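Local coordinates for protein-l-isoaspartate o-methyltransferase (Thermotoga maritima, PDB 1DL5) that probably transfers a methyl group from S-adenosylmethionine to isoaspartyl residues of damaged proteins, starting their repair, at residues Gly13-Asp16 with His17-Lys20; His238-Val241 with Glu242-Leu246. One frame throughout, in Å; residues are numbered along the deposited sequence.

In the fold
Contact 1 (13-20) turns the chain from helix 2-11 into helix 16-24, in the N-terminal methyltransferase region with its Rossmann-like sheet. Contact 2 (238-246) is a run of local contacts between residues one turn apart on helix 237-248, in the C-terminal region beside a five-stranded antiparallel sheet. Contact 1 comes well before contact 2 along the chain, and the two do not touch: their centres are about 36 Å apart, their nearest atoms about 25 Å, and they lie on opposite sides of the chain's centre. The bound S-adenosyl-L-homocysteine lies about 14 Å from the side chain of Ile18. A cadmium ion lies near each contact, about 2 Å from the Asp16 side chain and about 6 Å from that of His238.

Contact 1: Gly13-Asp16 with His17-Lys20; sequences GVSD and HIAK
Val14 meets Ile18 through methyl groups: Val14 CG1 rests 3.6 Å from Ile18 CG2, with the two side chains crossing at about a right angle. The same methyl of Val14 also reaches Ala19, with CG1 4.1 Å from Ala19 CB, so this one branch touches both residues of the first turn. It gets there because CG1 stands opposite the backbone N (chi1 178°), while CG2 takes the place beside that N. Ser15, the N-cap, starts the helix with its carbonyl. Ser15 O receives Ala19 N at 2.9 Å, and also a weak bond from Ile18 N at 3.3 Å. One residue on, Lys20 N reaches Asp16 O at 2.8 Å, and the regular helical pattern is under way. The hydroxyl of Ser15 sits 2.9 Å from His17 ND1, meeting the imidazole obliquely, and is hydrogen-bonded to Glu69. Across one face of that imidazole lies Ile18 CG1, set toward the rim, and His17 NE2 is bonded to the carbonyl of Leu73; that bond and the Ile18 methylene over one face limit the ring's rotation. The Asp16 carboxylate is engaged beyond the turn: OD1 forms a salt bridge with Lys10, and a cadmium ion lies about 2 Å from the side chain, consistent with direct coordination. Lys10 also bonds Val14 O. Gly13, with positive phi, closes helix 2-11 in a Schellman motif, so the turn joins a helix end to a helix start. Val14 and Ile18 pack onto helix 61-70 through Ala65, Met68 and Glu69, while Leu9 and Phe6 of helix 2-11 meet Val14 and Ala19 respectively.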
ATOM      1  N   GLY A  13      -9.149 -39.563 -23.254  1.00 24.17           N
ATOM      2  CA  GLY A  13      -9.802 -39.543 -21.960  1.00 24.59           C
ATOM      3  C   GLY A  13     -10.843 -38.445 -21.836  1.00 25.61           C
ATOM      4  O   GLY A  13     -11.373 -38.202 -20.752  1.00 28.97           O
ATOM      5  N   VAL A  14     -11.141 -37.772 -22.943  1.00 22.50           N
ATOM      6  CA  VAL A  14     -12.131 -36.702 -22.930  1.00 18.23           C
ATOM      7  C   VAL A  14     -13.508 -37.314 -22.667  1.00 20.68           C
ATOM      8  O   VAL A  14     -13.884 -38.314 -23.281  1.00 21.95           O
ATOM      9  CB  VAL A  14     -12.129 -35.935 -24.280  1.00 18.13           C
ATOM     10  CG1 VAL A  14     -13.197 -34.853 -24.280  1.00 16.41           C
ATOM     11  CG2 VAL A  14     -10.753 -35.312 -24.509  1.00 18.55           C
ATOM     12  N   SER A  15     -14.252 -36.714 -21.745  1.00 19.17           N
ATOM     13  CA  SER A  15     -15.574 -37.218 -21.375  1.00 21.31           C
ATOM     14  C   SER A  15     -16.568 -37.162 -22.529  1.00 24.17           C
ATOM     15  O   SER A  15     -16.390 -36.398 -23.480  1.00 21.46           O
ATOM     16  CB  SER A  15     -16.125 -36.419 -20.197  1.00 20.83           C
ATOM     17  OG  SER A  15     -16.333 -35.068 -20.566  1.00 28.04           O
ATOM     18  N   ASP A  16     -17.626 -37.961 -22.432  1.00 21.00           N
ATOM     19  CA  ASP A  16     -18.629 -37.992 -23.484  1.00 24.17           C
ATOM     20  C   ASP A  16     -19.259 -36.640 -23.807  1.00 22.54           C
ATOM     21  O   ASP A  16     -19.368 -36.282 -24.976  1.00 23.25           O
ATOM     22  CB  ASP A  16     -19.752 -38.977 -23.140  1.00 24.99           C
ATOM     23  CG  ASP A  16     -19.271 -40.412 -23.060  1.00 28.40           C
ATOM     24  OD1 ASP A  16     -18.390 -40.803 -23.859  1.00 28.77           O
ATOM     25  OD2 ASP A  16     -19.795 -41.151 -22.203  1.00 35.13           O
ATOM     26  N   HIS A  17     -19.674 -35.887 -22.790  1.00 23.39           N
ATOM     27  CA  HIS A  17     -20.334 -34.612 -23.053  1.00 21.69           C
ATOM     28  C   HIS A  17     -19.471 -33.567 -23.752  1.00 21.90           C
ATOM     29  O   HIS A  17     -19.988 -32.721 -24.475  1.00 22.28           O
ATOM     30  CB  HIS A  17     -20.966 -34.034 -21.771  1.00 23.37           C
ATOM     31  CG  HIS A  17     -20.011 -33.314 -20.870  1.00 23.02           C
ATOM     32  ND1 HIS A  17     -19.033 -33.958 -20.142  1.00 28.00           N
ATOM     33  CD2 HIS A  17     -19.925 -32.004 -20.535  1.00 20.95           C
ATOM     34  CE1 HIS A  17     -18.389 -33.076 -19.397  1.00 23.97           C
ATOM     35  NE2 HIS A  17     -18.912 -31.884 -19.616  1.00 24.16           N
ATOM     36  N   ILE A  18     -18.160 -33.622 -23.556  1.00 18.53           N
ATOM     37  CA  ILE A  18     -17.284 -32.675 -24.233  1.00 16.25           C
ATOM     38  C   ILE A  18     -16.921 -33.222 -25.617  1.00 18.05           C
ATOM     39  O   ILE A  18     -16.941 -32.491 -26.610  1.00 18.04           O
ATOM     40  CB  ILE A  18     -16.028 -32.395 -23.377  1.00 15.96           C
ATOM     41  CG1 ILE A  18     -16.435 -31.510 -22.189  1.00 17.42           C
ATOM     42  CG2 ILE A  18     -14.928 -31.732 -24.214  1.00 17.74           C
ATOM     43  CD1 ILE A  18     -15.332 -31.277 -21.162  1.00 17.79           C
ATOM     44  N   ALA A  19     -16.627 -34.515 -25.694  1.00 17.91           N
ATOM     45  CA  ALA A  19     -16.276 -35.120 -26.973  1.00 19.57           C
ATOM     46  C   ALA A  19     -17.440 -35.008 -27.958  1.00 19.58           C
ATOM     47  O   ALA A  19     -17.235 -34.764 -29.146  1.00 21.79           O
ATOM     48  CB  ALA A  19     -15.891 -36.586 -26.778  1.00 22.00           C
ATOM     49  N   LYS A  20     -18.659 -35.181 -27.455  1.00 20.19           N
ATOM     50  CA  LYS A  20     -19.858 -35.097 -28.285  1.00 23.07           C
ATOM     51  C   LYS A  20     -19.976 -33.722 -28.941  1.00 22.40           C
ATOM     52  O   LYS A  20     -20.482 -33.598 -30.052  1.00 18.67           O
ATOM     53  CB  LYS A  20     -21.103 -35.381 -27.436  1.00 25.64           C
ATOM     54  CG  LYS A  20     -22.416 -35.331 -28.200  1.00 31.51           C
ATOM     55  CD  LYS A  20     -23.584 -35.727 -27.306  1.00 34.80           C
ATOM     56  CE  LYS A  20     -24.887 -35.777 -28.087  1.00 38.48           C
ATOM     57  NZ  LYS A  20     -26.019 -36.268 -27.252  1.00 41.53           N
TER

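Contact 2: His238-Val241 with Glu242-Leu246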
ATOM      1  N   HIS A 238      16.674 -14.648 -12.114  1.00 24.57           N
ATOM      2  CA  HIS A 238      15.799 -14.816 -13.275  1.00 22.56           C
ATOM      3  C   HIS A 238      14.511 -15.539 -12.892  1.00 20.46           C
ATOM      4  O   HIS A 238      13.430 -15.189 -13.369  1.00 19.34           O
ATOM      5  CB  HIS A 238      16.506 -15.599 -14.387  1.00 26.80           C
ATOM      6  CG  HIS A 238      15.692 -15.729 -15.638  1.00 30.68           C
ATOM      7  ND1 HIS A 238      15.421 -14.659 -16.465  1.00 33.09           N
ATOM      8  CD2 HIS A 238      15.063 -16.796 -16.186  1.00 32.04           C
ATOM      9  CE1 HIS A 238      14.661 -15.061 -17.467  1.00 34.21           C
ATOM     10  NE2 HIS A 238      14.429 -16.354 -17.322  1.00 33.45           N
ATOM     11  N   ILE A 239      14.637 -16.547 -12.034  1.00 18.56           N
ATOM     12  CA  ILE A 239      13.498 -17.328 -11.563  1.00 19.59           C
ATOM     13  C   ILE A 239      12.561 -16.454 -10.740  1.00 21.43           C
ATOM     14  O   ILE A 239      11.341 -16.580 -10.828  1.00 20.34           O
ATOM     15  CB  ILE A 239      13.962 -18.523 -10.689  1.00 21.23           C
ATOM     16  CG1 ILE A 239      14.805 -19.484 -11.532  1.00 24.74           C
ATOM     17  CG2 ILE A 239      12.761 -19.253 -10.084  1.00 21.32           C
ATOM     18  CD1 ILE A 239      14.100 -20.003 -12.769  1.00 26.81           C
ATOM     19  N   PHE A 240      13.131 -15.564  -9.934  1.00 18.12           N
ATOM     20  CA  PHE A 240      12.310 -14.688  -9.115  1.00 19.10           C
ATOM     21  C   PHE A 240      11.612 -13.660  -9.992  1.00 16.40           C
ATOM     22  O   PHE A 240      10.453 -13.323  -9.762  1.00 16.51           O
ATOM     23  CB  PHE A 240      13.159 -13.978  -8.060  1.00 18.15           C
ATOM     24  CG  PHE A 240      12.347 -13.220  -7.046  1.00 19.01           C
ATOM     25  CD1 PHE A 240      11.471 -13.896  -6.199  1.00 17.62           C
ATOM     26  CD2 PHE A 240      12.446 -11.834  -6.946  1.00 17.88           C
ATOM     27  CE1 PHE A 240      10.699 -13.205  -5.259  1.00 18.98           C
ATOM     28  CE2 PHE A 240      11.678 -11.127  -6.008  1.00 15.57           C
ATOM     29  CZ  PHE A 240      10.805 -11.815  -5.167  1.00 18.91           C
ATOM     30  N   VAL A 241      12.324 -13.157 -10.999  1.00 15.84           N
ATOM     31  CA  VAL A 241      11.746 -12.169 -11.903  1.00 16.63           C
ATOM     32  C   VAL A 241      10.550 -12.764 -12.646  1.00 17.94           C
ATOM     33  O   VAL A 241       9.545 -12.078 -12.857  1.00 15.62           O
ATOM     34  CB  VAL A 241      12.795 -11.652 -12.910  1.00 19.29           C
ATOM     35  CG1 VAL A 241      12.131 -10.799 -13.975  1.00 22.82           C
ATOM     36  CG2 VAL A 241      13.845 -10.829 -12.173  1.00 20.72           C
ATOM     37  N   GLU A 242      10.655 -14.031 -13.040  1.00 18.46           N
ATOM     38  CA  GLU A 242       9.544 -14.694 -13.727  1.00 17.72           C
ATOM     39  C   GLU A 242       8.344 -14.669 -12.784  1.00 17.67           C
ATOM     40  O   GLU A 242       7.213 -14.396 -13.192  1.00 15.28           O
ATOM     41  CB  GLU A 242       9.865 -16.161 -14.040  1.00 20.42           C
ATOM     42  CG  GLU A 242      11.015 -16.415 -15.008  1.00 20.97           C
ATOM     43  CD  GLU A 242      11.135 -17.892 -15.387  1.00 23.45           C
ATOM     44  OE1 GLU A 242      10.957 -18.762 -14.505  1.00 21.64           O
ATOM     45  OE2 GLU A 242      11.415 -18.182 -16.567  1.00 23.75           O
ATOM     46  N   LEU A 243       8.597 -14.974 -11.515  1.00 16.33           N
ATOM     47  CA  LEU A 243       7.533 -14.992 -10.524  1.00 15.82           C
ATOM     48  C   LEU A 243       6.914 -13.610 -10.298  1.00 16.14           C
ATOM     49  O   LEU A 243       5.701 -13.495 -10.121  1.00 13.59           O
ATOM     50  CB  LEU A 243       8.058 -15.584  -9.208  1.00 18.57           C
ATOM     51  CG  LEU A 243       8.146 -17.117  -9.195  1.00 18.02           C
ATOM     52  CD1 LEU A 243       9.067 -17.598  -8.072  1.00 16.30           C
ATOM     53  CD2 LEU A 243       6.749 -17.700  -9.027  1.00 15.03           C
ATOM     54  N   VAL A 244       7.736 -12.564 -10.317  1.00 13.27           N
ATOM     55  CA  VAL A 244       7.225 -11.204 -10.122  1.00 13.92           C
ATOM     56  C   VAL A 244       6.340 -10.813 -11.305  1.00 16.04           C
ATOM     57  O   VAL A 244       5.314 -10.149 -11.139  1.00 15.41           O
ATOM     58  CB  VAL A 244       8.378 -10.181  -9.980  1.00 15.84           C
ATOM     59  CG1 VAL A 244       7.817  -8.747  -9.995  1.00 16.49           C
ATOM     60  CG2 VAL A 244       9.135 -10.436  -8.676  1.00 15.67           C
ATOM     61  N   ASP A 245       6.751 -11.238 -12.497  1.00 13.68           N
ATOM     62  CA  ASP A 245       6.008 -10.980 -13.731  1.00 14.86           C
ATOM     63  C   ASP A 245       4.617 -11.600 -13.605  1.00 13.99           C
ATOM     64  O   ASP A 245       3.607 -10.938 -13.833  1.00 16.25           O
ATOM     65  CB  ASP A 245       6.747 -11.633 -14.909  1.00 14.41           C
ATOM     66  CG  ASP A 245       6.056 -11.419 -16.246  1.00 21.16           C
ATOM     67  OD1 ASP A 245       4.930 -10.884 -16.286  1.00 24.99           O
ATOM     68  OD2 ASP A 245       6.656 -11.802 -17.272  1.00 27.15           O
ATOM     69  N   LEU A 246       4.579 -12.871 -13.216  1.00 12.06           N
ATOM     70  CA  LEU A 246       3.324 -13.607 -13.089  1.00 13.51           C
ATOM     71  C   LEU A 246       2.438 -13.199 -11.924  1.00 14.82           C
ATOM     72  O   LEU A 246       1.220 -13.101 -12.063  1.00 14.68           O
ATOM     73  CB  LEU A 246       3.609 -15.110 -12.962  1.00 15.37           C
ATOM     74  CG  LEU A 246       4.287 -15.807 -14.144  1.00 16.12           C
ATOM     75  CD1 LEU A 246       4.836 -17.159 -13.695  1.00 14.26           C
ATOM     76  CD2 LEU A 246       3.282 -15.982 -15.282  1.00 16.92           C
TER
HETATM   77  O   HOH W   1      10.038 -18.892 -11.859  1.00 18.15           O
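His238 swings its ring opposite its backbone N (chi1 -176°), and Glu242, one turn later, sends CG back beside its own N (chi1 -64°); together these torsions carry the glutamate chain slantwise past the imidazole. Glu242 CG sits over one face of the ring, toward its rim, and the carboxylate plane is turned 48° from the ring plane. His238 NE2 and Glu242 OE2 stay 3.6 Å apart and make no direct hydrogen bond; each is hydrogen-bonded instead to the hydroxyl of Ser180, which bridges them. The other carboxylate oxygen is held by a water that gives one hydrogen to Glu242 OE1, at 2.8 Å, and one to Ile239 O. That carbonyl also receives Leu243 N, and at 3.3 Å from Ile239 O this bond is longer than the 2.9 Å from Val244 N to Phe240 O. Ile239 CD1 borders the same carboxylate, 3.8 Å from Glu242 OE1. On the buried side Val244 CG2 lies over the face of the Phe240 ring, 4.1 Å from its centroid, a CH-pi contact; Phe269 of strand 265-270 touches both residues, and Trp290 of helix 281-292 meets the Phe240 ring. The helix therefore carries an apolar flank toward sheet and helix and a polar one toward Ser180. With each oxygen of the buried Glu242 carboxylate matched by a hydrogen-bonding partner, its charge could be kept; the carboxylate might favour a protonated His238, though the cadmium ion about 6 Å from that side chain would oppose this.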